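Local coordinates for carbonic anhydrase (Trichomonas vaginalis, PDB 6Y04), which probably catalyses the reversible hydration of carbon dioxide to hydrogencarbonate as a zinc-dependent beta-class carbonic anhydrase, at residues T58-A63 / S73-S78. Residues are numbered along the deposited sequence; the frame is centred on the assembly and turned at random.
Sequences TVIKAA and SDIVVS
I60 packs against I75 and S78 on the first turn of the helix that begins at D74. CG1 and CD1 lie against S78, with CG1 3.7 Å from S78 CB, while CG2 chiefly meets I75, 3.9 Å from I75 CG1, and also borders S78 CB; the two isoleucine side chains pass each other at a slant. With CG1 beside its own backbone N (chi1 -60°) and CG2 anti to that N, I60 presents both branches to the helix at once. Two residues further along the strand's chain, A62 CB receives CD1 of the fully extended I75 side chain at 3.8 Å. All four touching residues are buried. Strand 57-61 and helix 74-85 are consecutive elements of the alpha/beta core of a beta-class carbonic anhydrase, the helix packing on one face of the sheet; V35 of the adjoining parallel strand touches both I60 and I75. A62 continues the chain toward the metal site, its side chain about 9 Å from the zinc ion. S78 turns its hydroxyl back along the helix, where OG donates to D74 O at 2.9 Å, tilted 33° from the carbonyl plane, and S78 N reaches the same oxygen from the opposite face. The second subunit also covers S78, its A63 N bonded to S78 OG and its A62 packed on the same residue. The partly exposed S73, at the helix N-cap, takes no part in the apolar packing; its OG accepts from V76 N at 3.2 Å in a nearly straight bond (166°).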
loop_
_atom_site.group_PDB
_atom_site.type_symbol
_atom_site.label_atom_id
_atom_site.label_comp_id
_atom_site.label_asym_id
_atom_site.label_seq_id
_atom_site.Cartn_x
_atom_site.Cartn_y
_atom_site.Cartn_z
ATOM N N THR A 58 7.717 -2.826 7.456
ATOM C CA THR A 58 7.201 -2.342 6.184
ATOM C C THR A 58 5.679 -2.419 6.242
ATOM O O THR A 58 5.123 -3.337 6.852
ATOM C CB THR A 58 7.771 -3.130 4.994
ATOM O OG1 THR A 58 7.533 -4.517 5.226
ATOM C CG2 THR A 58 9.248 -2.890 4.778
ATOM N N VAL A 59 5.024 -1.438 5.608
ATOM C CA VAL A 59 3.575 -1.386 5.536
ATOM C C VAL A 59 3.166 -1.305 4.069
ATOM O O VAL A 59 3.612 -0.418 3.348
ATOM C CB VAL A 59 2.998 -0.216 6.365
ATOM C CG1 VAL A 59 1.476 -0.155 6.278
ATOM C CG2 VAL A 59 3.458 -0.264 7.818
ATOM N N ILE A 60 2.320 -2.255 3.650
ATOM C CA ILE A 60 1.854 -2.407 2.280
ATOM C C ILE A 60 0.347 -2.188 2.330
ATOM O O ILE A 60 -0.313 -2.787 3.168
ATOM C CB ILE A 60 2.216 -3.826 1.781
ATOM C CG1 ILE A 60 3.729 -4.063 1.826
ATOM C CG2 ILE A 60 1.632 -4.116 0.405
ATOM C CD1 ILE A 60 4.145 -5.471 2.189
ATOM N N LYS A 61 -0.186 -1.305 1.477
ATOM C CA LYS A 61 -1.607 -0.992 1.521
ATOM C C LYS A 61 -2.221 -0.975 0.123
ATOM O O LYS A 61 -1.715 -0.317 -0.781
ATOM C CB LYS A 61 -1.866 0.389 2.126
ATOM C CG LYS A 61 -1.447 0.615 3.573
ATOM C CD LYS A 61 -2.081 1.886 4.078
ATOM C CE LYS A 61 -1.536 2.376 5.395
ATOM N NZ LYS A 61 -2.158 3.677 5.735
ATOM N N ALA A 62 -3.366 -1.651 -0.012
ATOM C CA ALA A 62 -4.198 -1.608 -1.201
ATOM C C ALA A 62 -5.657 -1.715 -0.776
ATOM O O ALA A 62 -5.947 -2.213 0.307
ATOM C CB ALA A 62 -3.823 -2.734 -2.141
ATOM N N ALA A 63 -6.566 -1.283 -1.656
ATOM C CA ALA A 63 -7.995 -1.404 -1.413
ATOM C C ALA A 63 -8.350 -2.858 -1.115
ATOM O O ALA A 63 -8.292 -3.703 -2.001
ATOM C CB ALA A 63 -8.759 -0.881 -2.606
ATOM N N SER A 73 1.925 -9.844 -7.880
ATOM C CA SER A 73 1.110 -8.640 -7.812
ATOM C C SER A 73 1.946 -7.586 -7.099
ATOM O O SER A 73 3.026 -7.905 -6.611
ATOM C CB SER A 73 -0.186 -8.904 -7.073
ATOM O OG SER A 73 0.071 -9.291 -5.730
ATOM N N ASP A 74 1.443 -6.350 -7.035
ATOM C CA ASP A 74 2.085 -5.281 -6.281
ATOM C C ASP A 74 2.351 -5.755 -4.848
ATOM O O ASP A 74 3.458 -5.590 -4.331
ATOM C CB ASP A 74 1.240 -3.997 -6.264
ATOM C CG ASP A 74 1.071 -3.285 -7.598
ATOM O OD1 ASP A 74 1.946 -3.424 -8.463
ATOM O OD2 ASP A 74 0.055 -2.596 -7.764
ATOM N N ILE A 75 1.330 -6.357 -4.218
ATOM C CA ILE A 75 1.407 -6.727 -2.813
ATOM C C ILE A 75 2.427 -7.849 -2.645
ATOM O O ILE A 75 3.300 -7.772 -1.781
ATOM C CB ILE A 75 0.024 -7.070 -2.220
ATOM C CG1 ILE A 75 -0.844 -5.818 -2.090
ATOM C CG2 ILE A 75 0.175 -7.760 -0.873
ATOM C CD1 ILE A 75 -2.205 -6.072 -1.471
ATOM N N VAL A 76 2.329 -8.867 -3.496
ATOM C CA VAL A 76 3.205 -10.023 -3.412
ATOM C C VAL A 76 4.664 -9.592 -3.567
ATOM O O VAL A 76 5.502 -9.965 -2.757
ATOM C CB VAL A 76 2.783 -11.126 -4.401
ATOM C CG1 VAL A 76 3.916 -12.099 -4.673
ATOM C CG2 VAL A 76 1.557 -11.875 -3.894
ATOM N N VAL A 77 4.958 -8.778 -4.588
ATOM C CA VAL A 77 6.315 -8.318 -4.851
ATOM C C VAL A 77 6.861 -7.575 -3.628
ATOM O O VAL A 77 8.022 -7.753 -3.258
ATOM C CB VAL A 77 6.378 -7.452 -6.128
ATOM C CG1 VAL A 77 7.700 -6.704 -6.285
ATOM C CG2 VAL A 77 6.076 -8.276 -7.367
ATOM N N SER A 78 6.010 -6.741 -3.012
ATOM C CA SER A 78 6.346 -6.012 -1.798
ATOM C C SER A 78 6.779 -6.971 -0.693
ATOM O O SER A 78 7.720 -6.681 0.039
ATOM C CB SER A 78 5.194 -5.150 -1.350
ATOM O OG SER A 78 4.919 -4.140 -2.313
#